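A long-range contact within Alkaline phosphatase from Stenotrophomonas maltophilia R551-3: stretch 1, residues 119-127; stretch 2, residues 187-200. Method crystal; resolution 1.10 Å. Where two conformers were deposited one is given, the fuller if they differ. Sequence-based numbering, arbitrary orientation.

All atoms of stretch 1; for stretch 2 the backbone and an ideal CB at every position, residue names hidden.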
ATOM      1  N   GLY A 119       5.391 -16.247 -14.382  1.00  6.19           N
ATOM      2  CA  GLY A 119       4.889 -17.598 -14.545  1.00  6.41           C
ATOM      3  C   GLY A 119       4.288 -18.161 -13.270  1.00  6.08           C
ATOM      4  O   GLY A 119       3.268 -18.854 -13.304  1.00  6.47           O
ATOM      5  N   ILE A 120       4.925 -17.899 -12.131  1.00  5.87           N
ATOM      6  CA  ILE A 120       4.420 -18.417 -10.860  1.00  5.78           C
ATOM      7  C   ILE A 120       3.056 -17.807 -10.540  1.00  5.51           C
ATOM      8  O   ILE A 120       2.098 -18.518 -10.208  1.00  6.32           O
ATOM      9  CB  ILE A 120       5.434 -18.158  -9.729  1.00  6.28           C
ATOM     10  CG1 ILE A 120       6.687 -19.006  -9.925  1.00  6.62           C
ATOM     11  CG2 ILE A 120       4.795 -18.440  -8.365  1.00  6.68           C
ATOM     12  CD1 ILE A 120       7.868 -18.556  -9.078  1.00  8.35           C
ATOM     13  N   PHE A 121       2.949 -16.486 -10.619  1.00  5.46           N
ATOM     14  CA  PHE A 121       1.734 -15.815 -10.172  1.00  5.11           C
ATOM     15  C   PHE A 121       0.595 -15.888 -11.179  1.00  5.79           C
ATOM     16  O   PHE A 121      -0.540 -15.547 -10.827  1.00  6.13           O
ATOM     17  CB  PHE A 121       2.033 -14.385  -9.710  1.00  5.47           C
ATOM     18  CG  PHE A 121       2.726 -14.367  -8.386  1.00  5.51           C
ATOM     19  CD1 PHE A 121       2.022 -14.634  -7.220  1.00  6.20           C
ATOM     20  CD2 PHE A 121       4.094 -14.155  -8.289  1.00  7.22           C
ATOM     21  CE1 PHE A 121       2.652 -14.676  -6.006  1.00  6.69           C
ATOM     22  CE2 PHE A 121       4.728 -14.197  -7.063  1.00  8.45           C
ATOM     23  CZ  PHE A 121       4.004 -14.448  -5.915  1.00  7.56           C
ATOM     24  N   SER A 122       0.862 -16.350 -12.401  1.00  5.89           N
ATOM     25  CA  SER A 122      -0.184 -16.604 -13.385  1.00  6.49           C
ATOM     26  C   SER A 122      -0.647 -18.050 -13.401  1.00  6.45           C
ATOM     27  O   SER A 122      -1.671 -18.329 -14.026  1.00  6.83           O
ATOM     28  CB  SER A 122       0.301 -16.241 -14.790  1.00  6.66           C
ATOM     29  OG  SER A 122       1.364 -17.071 -15.207  1.00  6.56           O
ATOM     30  N   GLY A 123       0.096 -18.967 -12.777  1.00  6.74           N
ATOM     31  CA  GLY A 123      -0.212 -20.379 -12.817  1.00  7.32           C
ATOM     32  C   GLY A 123       0.522 -21.160 -13.885  1.00  6.79           C
ATOM     33  O   GLY A 123       0.438 -22.394 -13.887  1.00  8.03           O
ATOM     34  N   LYS A 124       1.250 -20.480 -14.777  1.00  6.20           N
ATOM     35  CA  LYS A 124       1.996 -21.147 -15.844  1.00  6.92           C
ATOM     36  C   LYS A 124       3.086 -22.058 -15.291  1.00  6.69           C
ATOM     37  O   LYS A 124       3.343 -23.138 -15.833  1.00  7.62           O
ATOM     38  CB  LYS A 124       2.638 -20.083 -16.728  1.00  7.27           C
ATOM     39  CG  LYS A 124       3.306 -20.582 -17.999  1.00  7.94           C
ATOM     40  CD  LYS A 124       3.778 -19.386 -18.839  1.00  9.03           C
ATOM     41  CE  LYS A 124       4.599 -19.787 -20.047  1.00 10.17           C
ATOM     42  NZ  LYS A 124       3.779 -20.466 -21.069  1.00  9.72           N
ATOM     43  N   ILE A 125       3.771 -21.607 -14.250  1.00  6.71           N
ATOM     44  CA  ILE A 125       4.795 -22.381 -13.565  1.00  6.35           C
ATOM     45  C   ILE A 125       4.149 -22.849 -12.274  1.00  6.73           C
ATOM     46  O   ILE A 125       3.862 -22.042 -11.382  1.00  7.91           O
ATOM     47  CB  ILE A 125       6.049 -21.535 -13.299  1.00  7.25           C
ATOM     48  CG1 ILE A 125       6.671 -21.100 -14.627  1.00  8.35           C
ATOM     49  CG2 ILE A 125       7.055 -22.294 -12.418  1.00  8.29           C
ATOM     50  CD1 ILE A 125       7.849 -20.153 -14.474  1.00  8.99           C
ATOM     51  N   ASN A 126       3.910 -24.152 -12.180  1.00  7.39           N
ATOM     52  CA  ASN A 126       3.114 -24.712 -11.098  1.00  8.40           C
ATOM     53  C   ASN A 126       3.826 -25.858 -10.385  1.00  7.96           C
ATOM     54  O   ASN A 126       3.232 -26.488  -9.501  1.00  7.52           O
ATOM     55  CB  ASN A 126       1.760 -25.159 -11.634  1.00 10.66           C
ATOM     56  CG  ASN A 126       1.903 -25.939 -12.884  1.00 12.84           C
ATOM     57  OD1 ASN A 126       2.440 -27.043 -12.866  1.00 15.06           O
ATOM     58  ND2 ASN A 126       1.500 -25.354 -14.008  1.00 12.64           N
ATOM     59  N   ASN A 127       5.086 -26.112 -10.716  1.00  7.52           N
ATOM     60  CA  ASN A 127       5.890 -27.133 -10.064  1.00  7.56           C
ATOM     61  C   ASN A 127       7.314 -26.608  -9.953  1.00  7.14           C
ATOM     62  O   ASN A 127       7.839 -26.007 -10.893  1.00  7.76           O
ATOM     63  CB  ASN A 127       5.838 -28.447 -10.875  1.00  8.13           C
ATOM     64  CG  ASN A 127       6.451 -29.635 -10.128  1.00  9.80           C
ATOM     65  OD1 ASN A 127       7.662 -29.727  -9.967  1.00 10.67           O
ATOM     66  ND2 ASN A 127       5.610 -30.552  -9.691  1.00 10.82           N
ATOM     67  N   UNK A 187      -8.290  -7.157  -5.634  1.00  6.94           N
ATOM     68  CA  UNK A 187      -8.787  -8.493  -5.326  1.00  6.75           C
ATOM     69  C   UNK A 187      -8.082  -9.439  -6.296  1.00  6.38           C
ATOM     70  O   UNK A 187      -8.455  -9.544  -7.465  1.00  6.81           O
ATOM     71  CB  UNK A 187     -10.310  -8.582  -5.444  1.00  6.75           C
ATOM     72  N   UNK A 188      -7.025 -10.088  -5.800  1.00  5.96           N
ATOM     73  CA  UNK A 188      -6.118 -10.871  -6.635  1.00  6.28           C
ATOM     74  C   UNK A 188      -6.861 -11.907  -7.478  1.00  6.23           C
ATOM     75  O   UNK A 188      -6.525 -12.121  -8.650  1.00  6.66           O
ATOM     76  CB  UNK A 188      -5.074 -11.568  -5.760  1.00  6.28           C
ATOM     77  N   UNK A 189      -7.858 -12.578  -6.894  1.00  6.32           N
ATOM     78  CA  UNK A 189      -8.588 -13.605  -7.637  1.00  7.20           C
ATOM     79  C   UNK A 189      -9.232 -13.066  -8.902  1.00  6.91           C
ATOM     80  O   UNK A 189      -9.471 -13.841  -9.834  1.00  7.71           O
ATOM     81  CB  UNK A 189      -9.663 -14.231  -6.746  1.00  7.20           C
ATOM     82  N   UNK A 190      -9.519 -11.768  -8.957  1.00  6.65           N
ATOM     83  CA  UNK A 190     -10.150 -11.178 -10.135  1.00  7.09           C
ATOM     84  C   UNK A 190      -9.219 -11.107 -11.340  1.00  7.04           C
ATOM     85  O   UNK A 190      -9.656 -10.709 -12.426  1.00  8.14           O
ATOM     86  CB  UNK A 190     -10.656  -9.773  -9.800  1.00  7.09           C
ATOM     87  N   UNK A 191      -7.959 -11.497 -11.191  1.00  6.29           N
ATOM     88  CA  UNK A 191      -7.060 -11.613 -12.334  1.00  6.29           C
ATOM     89  C   UNK A 191      -7.525 -12.654 -13.336  1.00  6.46           C
ATOM     90  O   UNK A 191      -7.158 -12.572 -14.520  1.00  6.96           O
ATOM     91  CB  UNK A 191      -5.648 -11.957 -11.856  1.00  6.29           C
ATOM     92  N   UNK A 192      -8.265 -13.667 -12.876  1.00  6.68           N
ATOM     93  CA  UNK A 192      -8.456 -14.912 -13.610  1.00  6.93           C
ATOM     94  C   UNK A 192      -9.893 -15.089 -14.087  1.00  7.82           C
ATOM     95  O   UNK A 192     -10.846 -14.665 -13.432  1.00  9.02           O
ATOM     96  CB  UNK A 192      -8.053 -16.100 -12.735  1.00  6.93           C
ATOM     97  N   UNK A 193     -10.040 -15.805 -15.203  1.00  8.23           N
ATOM     98  CA  UNK A 193     -11.360 -16.280 -15.599  1.00  8.83           C
ATOM     99  C   UNK A 193     -11.870 -17.326 -14.616  1.00  8.97           C
ATOM    100  O   UNK A 193     -13.030 -17.273 -14.186  1.00 11.28           O
ATOM    101  CB  UNK A 193     -11.321 -16.857 -17.016  1.00  8.83           C
ATOM    102  N   UNK A 194     -10.996 -18.255 -14.230  1.00  9.17           N
ATOM    103  CA  UNK A 194     -11.199 -19.199 -13.138  1.00  9.92           C
ATOM    104  C   UNK A 194      -9.866 -19.287 -12.413  1.00  8.77           C
ATOM    105  O   UNK A 194      -8.822 -19.442 -13.060  1.00  8.57           O
ATOM    106  CB  UNK A 194     -11.673 -20.567 -13.633  1.00  9.92           C
ATOM    107  N   UNK A 195      -9.886 -19.170 -11.093  1.00  8.85           N
ATOM    108  CA  UNK A 195      -8.649 -19.247 -10.314  1.00  8.64           C
ATOM    109  C   UNK A 195      -8.067 -20.651 -10.453  1.00  8.45           C
ATOM    110  O   UNK A 195      -8.804 -21.637 -10.283  1.00  9.30           O
ATOM    111  CB  UNK A 195      -8.899 -18.904  -8.844  1.00  8.64           C
ATOM    112  N   UNK A 196      -6.773 -20.809 -10.742  1.00  8.29           N
ATOM    113  CA  UNK A 196      -6.216 -22.166 -10.837  1.00  9.06           C
ATOM    114  C   UNK A 196      -6.256 -22.868  -9.492  1.00  7.92           C
ATOM    115  O   UNK A 196      -6.183 -22.239  -8.429  1.00  8.01           O
ATOM    116  CB  UNK A 196      -4.778 -22.123 -11.358  1.00  9.06           C
ATOM    117  N   UNK A 197      -6.315 -24.199  -9.539  1.00  8.83           N
ATOM    118  CA  UNK A 197      -6.548 -24.949  -8.317  1.00 10.37           C
ATOM    119  C   UNK A 197      -5.345 -24.982  -7.391  1.00  9.07           C
ATOM    120  O   UNK A 197      -5.507 -25.400  -6.246  1.00 10.95           O
ATOM    121  CB  UNK A 197      -6.961 -26.381  -8.664  1.00 10.37           C
ATOM    122  N   UNK A 198      -4.162 -24.556  -7.844  1.00  8.16           N
ATOM    123  CA  UNK A 198      -2.999 -24.462  -6.973  1.00  7.98           C
ATOM    124  C   UNK A 198      -2.882 -23.112  -6.285  1.00  7.76           C
ATOM    125  O   UNK A 198      -1.869 -22.868  -5.629  1.00  8.67           O
ATOM    126  CB  UNK A 198      -1.726 -24.738  -7.776  1.00  7.98           C
ATOM    127  N   UNK A 199      -3.900 -22.264  -6.382  1.00  7.44           N
ATOM    128  CA  UNK A 199      -3.947 -20.993  -5.671  1.00  7.54           C
ATOM    129  C   UNK A 199      -4.913 -21.122  -4.504  1.00  8.24           C
ATOM    130  O   UNK A 199      -6.018 -21.643  -4.661  1.00 11.15           O
ATOM    131  CB  UNK A 199      -4.362 -19.852  -6.602  1.00  7.54           C
ATOM    132  N   UNK A 200      -4.492 -20.670  -3.333  1.00  7.11           N
ATOM    133  CA  UNK A 200      -5.305 -20.774  -2.126  1.00  8.15           C
ATOM    134  C   UNK A 200      -5.327 -19.432  -1.409  1.00  7.15           C
ATOM    135  O   UNK A 200      -4.292 -18.771  -1.272  1.00  7.24           O
ATOM    136  CB  UNK A 200      -4.773 -21.871  -1.201  1.00  8.15           C
TER

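Stretch 1 offers the end of a helix: the carbonyls of Ile-120, Phe-121 and Ser-122 near the turn, the ring of Phe-121 to one side, and Gly-123 leaving helical geometry with positive phi. No direct hydrogen bond crosses to stretch 2, so the rules here are reach, shape and water.

Position 187 is out of reach and sets no demand; it is Thr-187. At 188 the CA-to-CB bond points toward stretch 1, but nothing lies within 5.5 Å of the ideal CB. A long apolar chain, aromatic or perhaps methionine, could cross to the Phe-121 ring. Phe-188 does so with chi1 t: its CZ sits 4.1 Å from CD1 of Phe-121 and 3.8 Å from O of Phe-121.

Positions 189 and 190 are out of reach and tolerant: Ala-189 and Asn-190. Position 191 points toward stretch 1 across a wide gap, where a medium apolar chain would stop short of contact, as Leu-191 does.

Position 192 also points toward stretch 1 from a distance, its CA 8.4 Å from CA of Ser-122. The nearby carbonyls would accept a long donor or the polarised C-H edge of an aromatic. Phe-192 supplies the edge: CZ lies 3.6 Å from O of Phe-121 and CE1 3.5 Å from O of Ser-122, both oxygens near the ring plane.

Positions 193 to 195 are out of reach and open to many residues: Thr-193, Thr-194, Val-195.

At 196 the backbones come close, CA to CA of Gly-123 being 6.6 Å. Phi of -65° and psi of 153° suit proline, and a small or compact side chain would fit. Pro-196 places CG 4.4 Å from O of Ser-122 and opens a type I turn ending at 199. Position 197, within that turn, is out of reach: Ser-197.

Position 198 points toward Asn-126, its ideal CB 5.2 Å from CB of Asn-126. Carbonyls of Ile-120, Gly-123 and Ile-125 invite a polar chain with a donor and some length, such as Asn or Gln, working through water. Asn-198 serves with both amide ends: ND2 of Asn-198 lies 2.9 Å from the oxygen of water 1 and donates to it, and water 1 donates to O of Ile-120 and O of Ile-125, while OD1 accepts from water 2, which also donates to O of Gly-123.

Position 199 aims toward the helix end from extended backbone, asking for a long, flat apolar chain. Phe-199 delivers CZ 3.5 Å from O of Phe-121, which approaches the ring edge and has no hydrogen-bond partner. Position 200 is out of reach: Val-200.

Stretch 2 (187-200) TFANLFTTVPSNFV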
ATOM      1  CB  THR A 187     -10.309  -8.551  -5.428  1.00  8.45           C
ATOM      2  OG1 THR A 187     -10.862  -7.682  -4.431  1.00 10.13           O
ATOM      3  CG2 THR A 187     -10.800  -9.960  -5.175  1.00  9.27           C
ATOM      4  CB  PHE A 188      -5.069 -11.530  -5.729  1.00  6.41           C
ATOM      5  CG  PHE A 188      -3.977 -12.271  -6.469  1.00  6.51           C
ATOM      6  CD1 PHE A 188      -4.133 -13.605  -6.830  1.00  6.89           C
ATOM      7  CD2 PHE A 188      -2.782 -11.641  -6.786  1.00  7.38           C
ATOM      8  CE1 PHE A 188      -3.135 -14.277  -7.500  1.00  7.43           C
ATOM      9  CE2 PHE A 188      -1.780 -12.325  -7.461  1.00  7.61           C
ATOM     10  CZ  PHE A 188      -1.959 -13.626  -7.815  1.00  7.86           C
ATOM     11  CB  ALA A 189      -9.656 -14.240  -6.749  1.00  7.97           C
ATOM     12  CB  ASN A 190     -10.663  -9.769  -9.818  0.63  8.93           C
ATOM     13  CG  ASN A 190     -11.895  -9.772  -8.940  0.63 11.20           C
ATOM     14  OD1 ASN A 190     -12.566 -10.791  -8.801  0.63 13.08           O
ATOM     15  ND2 ASN A 190     -12.219  -8.621  -8.368  0.63 11.96           N
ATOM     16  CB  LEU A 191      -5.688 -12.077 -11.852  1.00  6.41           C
ATOM     17  CG  LEU A 191      -4.801 -11.057 -11.147  1.00  6.32           C
ATOM     18  CD1 LEU A 191      -3.628 -11.769 -10.507  1.00  6.55           C
ATOM     19  CD2 LEU A 191      -4.330  -9.976 -12.116  1.00  6.98           C
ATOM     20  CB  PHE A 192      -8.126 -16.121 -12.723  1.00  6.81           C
ATOM     21  CG  PHE A 192      -6.711 -16.123 -12.203  1.00  6.60           C
ATOM     22  CD1 PHE A 192      -5.671 -16.578 -12.996  1.00  7.36           C
ATOM     23  CD2 PHE A 192      -6.414 -15.674 -10.927  1.00  7.62           C
ATOM     24  CE1 PHE A 192      -4.367 -16.581 -12.530  1.00  7.84           C
ATOM     25  CE2 PHE A 192      -5.107 -15.684 -10.460  1.00  7.93           C
ATOM     26  CZ  PHE A 192      -4.091 -16.136 -11.260  1.00  8.33           C
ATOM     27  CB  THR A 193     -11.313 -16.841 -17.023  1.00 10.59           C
ATOM     28  OG1 THR A 193     -10.393 -17.942 -17.086  1.00 11.96           O
ATOM     29  CG2 THR A 193     -10.903 -15.757 -18.012  1.00 12.32           C
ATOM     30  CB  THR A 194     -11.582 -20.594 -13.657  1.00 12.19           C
ATOM     31  OG1 THR A 194     -12.799 -20.506 -14.392  1.00 13.81           O
ATOM     32  CG2 THR A 194     -11.759 -21.583 -12.507  1.00 13.58           C
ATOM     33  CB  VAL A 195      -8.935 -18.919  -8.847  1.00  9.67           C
ATOM     34  CG1 VAL A 195      -7.688 -19.089  -7.998  1.00  9.65           C
ATOM     35  CG2 VAL A 195      -9.480 -17.498  -8.712  1.00 10.99           C
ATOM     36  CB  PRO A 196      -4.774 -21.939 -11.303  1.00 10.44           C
ATOM     37  CG  PRO A 196      -4.763 -20.540 -11.865  1.00 11.13           C
ATOM     38  CD  PRO A 196      -5.777 -19.777 -11.070  1.00 10.10           C
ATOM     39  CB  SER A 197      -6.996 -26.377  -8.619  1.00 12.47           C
ATOM     40  OG  SER A 197      -5.927 -27.125  -9.140  1.00 14.26           O
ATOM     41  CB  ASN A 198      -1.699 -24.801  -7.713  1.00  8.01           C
ATOM     42  CG  ASN A 198      -1.323 -23.767  -8.747  1.00  7.71           C
ATOM     43  OD1 ASN A 198      -2.152 -23.356  -9.564  1.00  8.06           O
ATOM     44  ND2 ASN A 198      -0.067 -23.327  -8.714  1.00  7.57           N
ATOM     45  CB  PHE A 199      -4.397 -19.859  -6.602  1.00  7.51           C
ATOM     46  CG  PHE A 199      -3.342 -19.411  -7.576  1.00  7.02           C
ATOM     47  CD1 PHE A 199      -2.771 -20.293  -8.478  1.00  8.48           C
ATOM     48  CD2 PHE A 199      -2.915 -18.104  -7.593  1.00  7.29           C
ATOM     49  CE1 PHE A 199      -1.795 -19.873  -9.354  1.00  9.00           C
ATOM     50  CE2 PHE A 199      -1.948 -17.686  -8.476  1.00  7.62           C
ATOM     51  CZ  PHE A 199      -1.392 -18.577  -9.356  1.00  8.07           C
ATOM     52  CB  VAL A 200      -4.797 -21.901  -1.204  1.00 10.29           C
ATOM     53  CG1 VAL A 200      -3.397 -21.623  -0.723  1.00 10.62           C
ATOM     54  CG2 VAL A 200      -5.739 -22.125  -0.038  1.00 12.73           C
TER
HETATM   55  O   HOH W   1       1.518 -21.286 -10.088  1.00  7.64           O
HETATM   56  O   HOH W   2      -1.688 -23.460 -12.291  1.00 10.12           O
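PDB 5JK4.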